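Local coordinates for amorpha-4,11-diene synthase (Artemisia annua, PDB 4GAX), which probably catalyses the cyclisation of farnesyl diphosphate to a sesquiterpene hydrocarbon or alcohol, with release of diphosphate, at residues 106-111 against 132-137; 119-124 against 140-145; 476-481 against 490-495. All blocks are in the same frame, centred on the assembly; numbering follows the deposited sequence.

Interaction 1 (106-111 against 132-137); sequences HIYETY and YFVTCD
Tyr108 and Tyr132 stack face on face, and this aromatic pair makes up most of the contact. It is an offset stack, with ring centroids 4.1 Å apart and planes only 9° from parallel. The tightest approach is between Tyr108 CD2 and Tyr132 CD2, at 3.5 Å. Each tyrosine also sets its own CB over the partner's ring. Tyr108 CB lies 3.9 Å from the centroid of the Tyr132 ring, and Tyr132 CB lies 4.1 Å from the centroid of the Tyr108 ring. Both are CH-pi contacts. Tyr108 reaches the loop because its CG is anti to the backbone N (chi1 -171°), which swings the ring off the helix. The rest of the contact is looser. Val134 CG2 merely grazes the edge of the Tyr108 ring, 3.9 Å from Tyr108 CE1. Val134 itself is buried and packs on Trp123 and Phe124 of helix 120-129. The two tyrosines, by contrast, remain partly exposed despite their close stacking. An alanine in place of Tyr108 is likely to leave one face of the Tyr132 ring without its stacking partner and to open a gap beside Val134 CG2. Both segments lie in the N-terminal domain of the terpene synthase, a bundle built of helices without strands, where the stack joins the end of helix 97-111 to the loop after helix 120-129.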
loop_
_atom_site.group_PDB
_atom_site.type_symbol
_atom_site.label_atom_id
_atom_site.label_comp_id
_atom_site.label_asym_id
_atom_site.label_seq_id
_atom_site.Cartn_x
_atom_site.Cartn_y
_atom_site.Cartn_z
ATOM N N HIS A 106 -9.717 -15.190 -18.896
ATOM C CA HIS A 106 -10.719 -15.959 -19.622
ATOM C C HIS A 106 -12.116 -15.385 -19.391
ATOM O O HIS A 106 -12.951 -15.353 -20.308
ATOM C CB HIS A 106 -10.670 -17.417 -19.187
ATOM C CG HIS A 106 -11.607 -18.296 -19.949
ATOM N ND1 HIS A 106 -12.816 -18.718 -19.431
ATOM C CD2 HIS A 106 -11.522 -18.819 -21.188
ATOM C CE1 HIS A 106 -13.428 -19.472 -20.324
ATOM N NE2 HIS A 106 -12.670 -19.554 -21.399
ATOM N N ILE A 107 -12.371 -14.936 -18.167
ATOM C CA ILE A 107 -13.643 -14.274 -17.847
ATOM C C ILE A 107 -13.783 -12.992 -18.664
ATOM O O ILE A 107 -14.844 -12.717 -19.249
ATOM C CB ILE A 107 -13.746 -13.922 -16.345
ATOM C CG1 ILE A 107 -13.785 -15.196 -15.499
ATOM C CG2 ILE A 107 -15.027 -13.116 -16.062
ATOM C CD1 ILE A 107 -14.915 -16.129 -15.881
ATOM N N TYR A 108 -12.707 -12.210 -18.711
ATOM C CA TYR A 108 -12.722 -10.972 -19.473
ATOM C C TYR A 108 -12.932 -11.251 -20.961
ATOM O O TYR A 108 -13.741 -10.584 -21.617
ATOM C CB TYR A 108 -11.462 -10.123 -19.219
ATOM C CG TYR A 108 -11.578 -8.742 -19.836
ATOM C CD1 TYR A 108 -12.524 -7.839 -19.374
ATOM C CD2 TYR A 108 -10.773 -8.360 -20.905
ATOM C CE1 TYR A 108 -12.659 -6.581 -19.946
ATOM C CE2 TYR A 108 -10.893 -7.099 -21.478
ATOM C CZ TYR A 108 -11.838 -6.216 -20.995
ATOM O OH TYR A 108 -11.967 -4.963 -21.556
ATOM N N GLU A 109 -12.228 -12.243 -21.498
ATOM C CA GLU A 109 -12.396 -12.574 -22.911
ATOM C C GLU A 109 -13.785 -13.125 -23.250
ATOM O O GLU A 109 -14.298 -12.898 -24.347
ATOM C CB GLU A 109 -11.332 -13.581 -23.360
ATOM C CG GLU A 109 -9.906 -13.048 -23.309
ATOM C CD GLU A 109 -8.858 -14.158 -23.460
ATOM O OE1 GLU A 109 -9.254 -15.345 -23.534
ATOM O OE2 GLU A 109 -7.643 -13.846 -23.502
ATOM N N THR A 110 -14.391 -13.857 -22.324
ATOM C CA THR A 110 -15.647 -14.537 -22.619
ATOM C C THR A 110 -16.831 -13.583 -22.596
ATOM O O THR A 110 -17.681 -13.622 -23.483
ATOM C CB THR A 110 -15.916 -15.689 -21.626
ATOM O OG1 THR A 110 -14.794 -16.584 -21.618
ATOM C CG2 THR A 110 -17.187 -16.449 -22.010
ATOM N N TYR A 111 -16.879 -12.713 -21.593
ATOM C CA TYR A 111 -18.059 -11.886 -21.401
ATOM C C TYR A 111 -17.794 -10.432 -21.768
ATOM O O TYR A 111 -18.735 -9.639 -21.895
ATOM C CB TYR A 111 -18.557 -12.009 -19.950
ATOM C CG TYR A 111 -18.850 -13.441 -19.550
ATOM C CD1 TYR A 111 -20.074 -14.031 -19.857
ATOM C CD2 TYR A 111 -17.902 -14.208 -18.880
ATOM C CE1 TYR A 111 -20.349 -15.348 -19.498
ATOM C CE2 TYR A 111 -18.167 -15.528 -18.516
ATOM C CZ TYR A 111 -19.395 -16.090 -18.830
ATOM O OH TYR A 111 -19.669 -17.395 -18.476
ATOM N N TYR A 132 -8.662 -4.388 -15.661
ATOM C CA TYR A 132 -9.576 -4.271 -16.808
ATOM C C TYR A 132 -10.584 -3.155 -16.548
ATOM O O TYR A 132 -11.392 -3.255 -15.624
ATOM C CB TYR A 132 -10.345 -5.574 -17.059
ATOM C CG TYR A 132 -9.481 -6.770 -17.370
ATOM C CD1 TYR A 132 -9.467 -7.879 -16.529
ATOM C CD2 TYR A 132 -8.688 -6.802 -18.515
ATOM C CE1 TYR A 132 -8.665 -8.993 -16.813
ATOM C CE2 TYR A 132 -7.889 -7.903 -18.801
ATOM C CZ TYR A 132 -7.882 -8.994 -17.952
ATOM O OH TYR A 132 -7.097 -10.092 -18.247
ATOM N N PHE A 133 -10.542 -2.105 -17.364
ATOM C CA PHE A 133 -11.392 -0.926 -17.170
ATOM C C PHE A 133 -12.813 -1.215 -17.678
ATOM O O PHE A 133 -13.324 -0.566 -18.599
ATOM C CB PHE A 133 -10.781 0.281 -17.895
ATOM C CG PHE A 133 -11.250 1.626 -17.382
ATOM C CD1 PHE A 133 -10.503 2.773 -17.652
ATOM C CD2 PHE A 133 -12.427 1.757 -16.649
ATOM C CE1 PHE A 133 -10.921 4.021 -17.206
ATOM C CE2 PHE A 133 -12.851 3.005 -16.205
ATOM C CZ PHE A 133 -12.099 4.135 -16.484
ATOM N N VAL A 134 -13.433 -2.205 -17.054
ATOM C CA VAL A 134 -14.820 -2.567 -17.293
ATOM C C VAL A 134 -15.722 -1.374 -16.955
ATOM O O VAL A 134 -15.401 -0.598 -16.063
ATOM C CB VAL A 134 -15.137 -3.771 -16.383
ATOM C CG1 VAL A 134 -16.485 -3.637 -15.722
ATOM C CG2 VAL A 134 -14.949 -5.086 -17.155
ATOM N N THR A 135 -16.842 -1.206 -17.661
ATOM C CA THR A 135 -17.679 -0.028 -17.420
ATOM C C THR A 135 -18.780 -0.250 -16.359
ATOM O O THR A 135 -19.004 -1.368 -15.890
ATOM C CB THR A 135 -18.319 0.461 -18.713
ATOM O OG1 THR A 135 -18.604 1.862 -18.616
ATOM C CG2 THR A 135 -19.580 -0.272 -18.935
ATOM N N CYS A 136 -19.483 0.820 -16.001
ATOM C CA CYS A 136 -20.579 0.721 -15.036
ATOM C C CYS A 136 -21.906 0.211 -15.584
ATOM O O CYS A 136 -22.864 0.074 -14.817
ATOM C CB CYS A 136 -20.825 2.085 -14.402
ATOM S SG CYS A 136 -19.611 2.464 -13.180
ATOM N N ASP A 137 -21.980 -0.046 -16.892
ATOM C CA ASP A 137 -23.236 -0.486 -17.521
ATOM C C ASP A 137 -23.848 -1.688 -16.819
ATOM O O ASP A 137 -25.063 -1.827 -16.773
ATOM C CB ASP A 137 -23.025 -0.850 -18.991
ATOM C CG ASP A 137 -22.695 0.358 -19.856
ATOM O OD1 ASP A 137 -22.820 1.502 -19.363
ATOM O OD2 ASP A 137 -22.317 0.156 -21.034
#

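Interaction 2 (119-124 against 140-145)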
loop_
_atom_site.group_PDB
_atom_site.type_symbol
_atom_site.label_atom_id
_atom_site.label_comp_id
_atom_site.label_asym_id
_atom_site.label_seq_id
_atom_site.Cartn_x
_atom_site.Cartn_y
_atom_site.Cartn_z
ATOM N N ARG A 119 -23.493 -12.171 -8.979
ATOM C CA ARG A 119 -22.165 -11.646 -8.666
ATOM C C ARG A 119 -21.726 -10.581 -9.662
ATOM O O ARG A 119 -20.540 -10.479 -9.990
ATOM C CB ARG A 119 -21.130 -12.788 -8.611
ATOM C CG ARG A 119 -21.679 -14.088 -8.026
ATOM C CD ARG A 119 -20.845 -14.630 -6.906
ATOM N NE ARG A 119 -21.134 -13.959 -5.653
ATOM C CZ ARG A 119 -21.475 -14.579 -4.528
ATOM N NH1 ARG A 119 -21.579 -15.901 -4.486
ATOM N NH2 ARG A 119 -21.711 -13.861 -3.442
ATOM N N SER A 120 -22.671 -9.776 -10.138
ATOM C CA SER A 120 -22.303 -8.704 -11.051
ATOM C C SER A 120 -21.426 -7.656 -10.352
ATOM O O SER A 120 -20.438 -7.191 -10.927
ATOM C CB SER A 120 -23.538 -8.096 -11.763
ATOM O OG SER A 120 -24.542 -7.719 -10.846
ATOM N N SER A 121 -21.756 -7.302 -9.106
ATOM C CA SER A 121 -20.925 -6.354 -8.356
ATOM C C SER A 121 -19.515 -6.910 -8.107
ATOM O O SER A 121 -18.508 -6.176 -8.138
ATOM C CB SER A 121 -21.590 -6.018 -7.020
ATOM O OG SER A 121 -22.810 -5.325 -7.236
ATOM N N LEU A 122 -19.440 -8.207 -7.836
ATOM C CA LEU A 122 -18.148 -8.849 -7.594
ATOM C C LEU A 122 -17.348 -8.903 -8.891
ATOM O O LEU A 122 -16.142 -8.645 -8.911
ATOM C CB LEU A 122 -18.349 -10.265 -7.026
ATOM C CG LEU A 122 -17.068 -11.078 -6.844
ATOM C CD1 LEU A 122 -16.125 -10.341 -5.878
ATOM C CD2 LEU A 122 -17.361 -12.480 -6.360
ATOM N N TRP A 123 -18.025 -9.215 -9.988
ATOM C CA TRP A 123 -17.352 -9.270 -11.276
ATOM C C TRP A 123 -16.696 -7.928 -11.569
ATOM O O TRP A 123 -15.531 -7.872 -11.959
ATOM C CB TRP A 123 -18.343 -9.631 -12.383
ATOM C CG TRP A 123 -17.840 -9.327 -13.775
ATOM C CD1 TRP A 123 -17.028 -10.112 -14.542
ATOM C CD2 TRP A 123 -18.133 -8.158 -14.563
ATOM N NE1 TRP A 123 -16.794 -9.505 -15.765
ATOM C CE2 TRP A 123 -17.457 -8.301 -15.796
ATOM C CE3 TRP A 123 -18.895 -7.001 -14.342
ATOM C CZ2 TRP A 123 -17.530 -7.345 -16.811
ATOM C CZ3 TRP A 123 -18.964 -6.045 -15.342
ATOM C CH2 TRP A 123 -18.290 -6.224 -16.566
ATOM N N PHE A 124 -17.446 -6.851 -11.342
ATOM C CA PHE A 124 -16.983 -5.507 -11.666
ATOM C C PHE A 124 -15.701 -5.193 -10.898
ATOM O O PHE A 124 -14.715 -4.720 -11.472
ATOM C CB PHE A 124 -18.091 -4.498 -11.329
ATOM C CG PHE A 124 -17.684 -3.062 -11.461
ATOM C CD1 PHE A 124 -17.738 -2.421 -12.684
ATOM C CD2 PHE A 124 -17.282 -2.341 -10.344
ATOM C CE1 PHE A 124 -17.375 -1.068 -12.806
ATOM C CE2 PHE A 124 -16.936 -1.004 -10.442
ATOM C CZ PHE A 124 -16.975 -0.362 -11.684
ATOM N N ASN A 140 -26.753 -1.021 -14.403
ATOM C CA ASN A 140 -27.999 -0.384 -14.800
ATOM C C ASN A 140 -29.248 -1.125 -14.338
ATOM O O ASN A 140 -30.234 -0.497 -13.960
ATOM C CB ASN A 140 -28.013 -0.107 -16.305
ATOM C CG ASN A 140 -27.126 1.066 -16.673
ATOM O OD1 ASN A 140 -26.955 1.992 -15.879
ATOM N ND2 ASN A 140 -26.553 1.034 -17.873
ATOM N N ASN A 141 -29.204 -2.455 -14.325
ATOM C CA ASN A 141 -30.369 -3.203 -13.847
ATOM C C ASN A 141 -30.383 -3.493 -12.343
ATOM O O ASN A 141 -31.155 -4.325 -11.860
ATOM C CB ASN A 141 -30.614 -4.450 -14.695
ATOM C CG ASN A 141 -30.971 -4.100 -16.131
ATOM O OD1 ASN A 141 -31.879 -3.297 -16.390
ATOM N ND2 ASN A 141 -30.238 -4.681 -17.074
ATOM N N HIS A 142 -29.526 -2.798 -11.602
ATOM C CA HIS A 142 -29.681 -2.739 -10.143
ATOM C C HIS A 142 -30.764 -1.713 -9.797
ATOM O O HIS A 142 -31.249 -1.659 -8.666
ATOM C CB HIS A 142 -28.365 -2.360 -9.468
ATOM C CG HIS A 142 -27.419 -3.506 -9.333
ATOM N ND1 HIS A 142 -26.897 -4.169 -10.422
ATOM C CD2 HIS A 142 -26.923 -4.128 -8.237
ATOM C CE1 HIS A 142 -26.107 -5.145 -10.001
ATOM N NE2 HIS A 142 -26.110 -5.140 -8.679
ATOM N N LYS A 143 -31.160 -0.914 -10.790
ATOM C CA LYS A 143 -32.172 0.122 -10.569
ATOM C C LYS A 143 -33.482 -0.185 -11.278
ATOM O O LYS A 143 -33.497 -0.834 -12.331
ATOM C CB LYS A 143 -31.650 1.481 -11.032
ATOM C CG LYS A 143 -30.305 1.831 -10.429
ATOM C CD LYS A 143 -30.352 3.135 -9.659
ATOM C CE LYS A 143 -29.767 4.276 -10.474
ATOM N NZ LYS A 143 -29.314 5.394 -9.599
ATOM N N ASP A 144 -34.569 0.311 -10.688
ATOM C CA ASP A 144 -35.906 0.296 -11.276
ATOM C C ASP A 144 -35.997 0.938 -12.646
ATOM O O ASP A 144 -35.047 1.553 -13.123
ATOM C CB ASP A 144 -36.837 1.125 -10.395
ATOM C CG ASP A 144 -37.527 0.304 -9.361
ATOM O OD1 ASP A 144 -37.440 -0.941 -9.449
ATOM O OD2 ASP A 144 -38.169 0.901 -8.473
ATOM N N GLU A 145 -37.178 0.823 -13.251
ATOM C CA GLU A 145 -37.533 1.634 -14.410
ATOM C C GLU A 145 -37.548 3.114 -13.991
ATOM O O GLU A 145 -37.282 4.007 -14.796
ATOM C CB GLU A 145 -38.913 1.216 -14.927
ATOM C CG GLU A 145 -39.305 1.814 -16.271
ATOM C CD GLU A 145 -40.806 1.720 -16.538
ATOM O OE1 GLU A 145 -41.400 0.647 -16.281
ATOM O OE2 GLU A 145 -41.395 2.723 -17.001
HETATM O O HOH W 1 -24.734 -6.398 -5.823
#
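Ser120 and Ser121, in the first turn of helix 120-129, face the imidazole of His142. The contact lies in the helical N-terminal domain of the terpene synthase fold. It joins the start of that helix to the long loop that follows it. The direct contacts are close approaches of hydroxyl oxygens to the imidazole, without a hydrogen bond between the two segments. Ser120 OG comes in at the edge of the imidazole, in its plane, 3.1 Å from His142 CE1. Its chi1 of 52° puts OG between the backbone N and the carbonyl carbon, directed at the ring. Ser121 OG approaches the ring obliquely, 3.6 Å from His142 NE2. The buried surface is small, and only these three residues meet.

Other interactions fix the two sides separately. The ring of His142 also packs edge-to-face with Phe139, and its backbone is hydrogen-bonded to Lys150. Arg119, at the N-cap position of the helix, forms salt bridges with Glu158 and Glu162.

A water gives a weak polar link across the contact. It is hydrogen-bonded to Ser121 OG at 2.6 Å, which gives the hydroxyl of the buried Ser121 a close polar partner. The same water lies in the plane of the imidazole, at its edge, and makes a weak bond to His142 NE2 at 3.4 Å.

Interaction 3 (476-481 against 490-495)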
loop_
_atom_site.group_PDB
_atom_site.type_symbol
_atom_site.label_atom_id
_atom_site.label_comp_id
_atom_site.label_asym_id
_atom_site.label_seq_id
_atom_site.Cartn_x
_atom_site.Cartn_y
_atom_site.Cartn_z
ATOM N N SER A 476 -2.506 23.597 11.071
ATOM C CA SER A 476 -1.920 24.646 10.218
ATOM C C SER A 476 -2.359 24.645 8.753
ATOM O O SER A 476 -1.630 25.122 7.877
ATOM C CB SER A 476 -0.391 24.543 10.279
ATOM O OG SER A 476 0.200 24.940 9.053
ATOM N N SER A 477 -3.564 24.154 8.501
ATOM C CA SER A 477 -3.951 23.712 7.178
ATOM C C SER A 477 -5.453 23.795 7.085
ATOM O O SER A 477 -6.014 24.435 6.194
ATOM C CB SER A 477 -3.566 22.247 7.057
ATOM O OG SER A 477 -3.986 21.556 8.222
ATOM N N VAL A 478 -6.092 23.093 8.014
ATOM C CA VAL A 478 -7.521 23.192 8.209
ATOM C C VAL A 478 -7.806 24.615 8.664
ATOM O O VAL A 478 -8.703 25.273 8.149
ATOM C CB VAL A 478 -7.981 22.215 9.288
ATOM C CG1 VAL A 478 -9.495 22.093 9.275
ATOM C CG2 VAL A 478 -7.330 20.854 9.057
ATOM N N GLU A 479 -7.025 25.087 9.630
ATOM C CA GLU A 479 -7.144 26.459 10.114
ATOM C C GLU A 479 -6.781 27.469 9.016
ATOM O O GLU A 479 -7.381 28.545 8.925
ATOM C CB GLU A 479 -6.285 26.655 11.371
ATOM C CG GLU A 479 -5.347 27.848 11.329
ATOM C CD GLU A 479 -3.905 27.452 11.057
ATOM O OE1 GLU A 479 -3.467 27.543 9.888
ATOM O OE2 GLU A 479 -3.210 27.054 12.018
ATOM N N SER A 480 -5.815 27.109 8.173
ATOM C CA SER A 480 -5.408 27.968 7.063
ATOM C C SER A 480 -6.418 27.937 5.926
ATOM O O SER A 480 -6.588 28.931 5.218
ATOM C CB SER A 480 -4.029 27.576 6.536
ATOM O OG SER A 480 -3.777 28.206 5.292
ATOM N N TYR A 481 -7.070 26.790 5.740
ATOM C CA TYR A 481 -8.159 26.688 4.775
ATOM C C TYR A 481 -9.301 27.590 5.229
ATOM O O TYR A 481 -9.909 28.293 4.423
ATOM C CB TYR A 481 -8.658 25.245 4.642
ATOM C CG TYR A 481 -9.604 25.051 3.478
ATOM C CD1 TYR A 481 -10.967 25.292 3.614
ATOM C CD2 TYR A 481 -9.133 24.633 2.234
ATOM C CE1 TYR A 481 -11.836 25.122 2.548
ATOM C CE2 TYR A 481 -9.997 24.458 1.158
ATOM C CZ TYR A 481 -11.349 24.705 1.322
ATOM O OH TYR A 481 -12.221 24.540 0.263
ATOM N N GLU A 490 -16.332 23.123 10.669
ATOM C CA GLU A 490 -17.158 22.015 10.186
ATOM C C GLU A 490 -17.206 21.957 8.659
ATOM O O GLU A 490 -17.075 20.886 8.065
ATOM C CB GLU A 490 -18.575 22.078 10.753
ATOM C CG GLU A 490 -19.424 20.870 10.354
ATOM C CD GLU A 490 -20.768 20.834 11.061
ATOM O OE1 GLU A 490 -21.453 19.786 10.976
ATOM O OE2 GLU A 490 -21.138 21.852 11.696
ATOM N N TYR A 491 -17.373 23.119 8.033
ATOM C CA TYR A 491 -17.473 23.212 6.578
ATOM C C TYR A 491 -16.106 22.937 5.964
ATOM O O TYR A 491 -15.995 22.207 4.987
ATOM C CB TYR A 491 -17.971 24.607 6.189
ATOM C CG TYR A 491 -18.368 24.797 4.735
ATOM C CD1 TYR A 491 -18.647 23.713 3.905
ATOM C CD2 TYR A 491 -18.467 26.078 4.196
ATOM C CE1 TYR A 491 -19.010 23.906 2.569
ATOM C CE2 TYR A 491 -18.827 26.282 2.871
ATOM C CZ TYR A 491 -19.100 25.197 2.061
ATOM O OH TYR A 491 -19.458 25.410 0.743
ATOM N N ALA A 492 -15.062 23.513 6.554
ATOM C CA ALA A 492 -13.696 23.261 6.102
ATOM C C ALA A 492 -13.376 21.772 6.074
ATOM O O ALA A 492 -12.843 21.256 5.079
ATOM C CB ALA A 492 -12.692 24.013 6.981
ATOM N N LYS A 493 -13.719 21.072 7.152
ATOM C CA LYS A 493 -13.440 19.637 7.229
ATOM C C LYS A 493 -14.162 18.877 6.127
ATOM O O LYS A 493 -13.586 17.988 5.498
ATOM C CB LYS A 493 -13.834 19.069 8.597
ATOM C CG LYS A 493 -12.903 19.447 9.748
ATOM C CD LYS A 493 -11.646 18.585 9.779
ATOM C CE LYS A 493 -11.520 17.844 11.108
ATOM N NZ LYS A 493 -10.175 17.218 11.287
ATOM N N ASN A 494 -15.423 19.222 5.891
ATOM C CA ASN A 494 -16.167 18.591 4.800
ATOM C C ASN A 494 -15.554 18.842 3.418
ATOM O O ASN A 494 -15.472 17.928 2.582
ATOM C CB ASN A 494 -17.629 19.031 4.824
ATOM C CG ASN A 494 -18.460 18.208 5.787
ATOM O OD1 ASN A 494 -18.963 17.138 5.430
ATOM N ND2 ASN A 494 -18.594 18.694 7.024
ATOM N N LEU A 495 -15.120 20.078 3.190
ATOM C CA LEU A 495 -14.490 20.444 1.930
ATOM C C LEU A 495 -13.185 19.691 1.735
ATOM O O LEU A 495 -12.938 19.130 0.659
ATOM C CB LEU A 495 -14.236 21.944 1.890
ATOM C CG LEU A 495 -15.517 22.777 1.820
ATOM C CD1 LEU A 495 -15.224 24.260 2.015
ATOM C CD2 LEU A 495 -16.252 22.548 0.513
#
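Two consecutive helices, 478-485 and 489-513, are joined by a short turn, which sets Val478 and Tyr481 against Ala492, Lys493 and Leu495. Val478 and Tyr481 are about one helical turn apart, as are Ala492 and Leu495. Ala492 CB touches the Tyr481 ring obliquely, 4.0 Å from Tyr481 CD1, and lies more loosely 4.4 Å from Val478 CG1. With chi1 at -169°, the ring of Tyr481 is turned away from its own backbone N and extends across to Leu495. There Leu495 CD1 meets the ring at its edge, 3.5 Å from Tyr481 CE1. The two side chains cross at about a right angle.

Both helices belong to the metal-binding domain of the synthase. Residues 466-474, just before this contact, are not modelled, consistent with the mobile loop that closes over the active site in related plant synthases. Ser477 OG is hydrogen-bonded to Asp461 O, on the other side of that gap.

Lys493 starts away from helix 478-485, but its bent chain brings CD back to 4.1 Å from Val478 CG1. Leu495 CD1 also sits over the centre of the Tyr491 ring, 3.8 Å above its plane. The Tyr481 ring stacks in turn with Tyr485.

Interactions 1 and 2 belong to the same part of the N-terminal domain, with centres about 14 Å apart. Their segments alternate along the chain, and both use the loop after helix 120-129. They touch directly: Val134 CG1 packs 3.3 Å from Trp123 CH2. Interaction 3 lies in the metal-binding domain, and its nearest atoms are about 22 Å from either of the others. None of the three is fully buried; each mixes buried with partly exposed residues. Their chemistry differs. Interaction 1 is an aromatic stack, interaction 2 is a small polar contact with a water that bridges it only weakly, and interaction 3 is apolar packing between neighbouring helices. Interactions 1 and 2 instead join helix to loop.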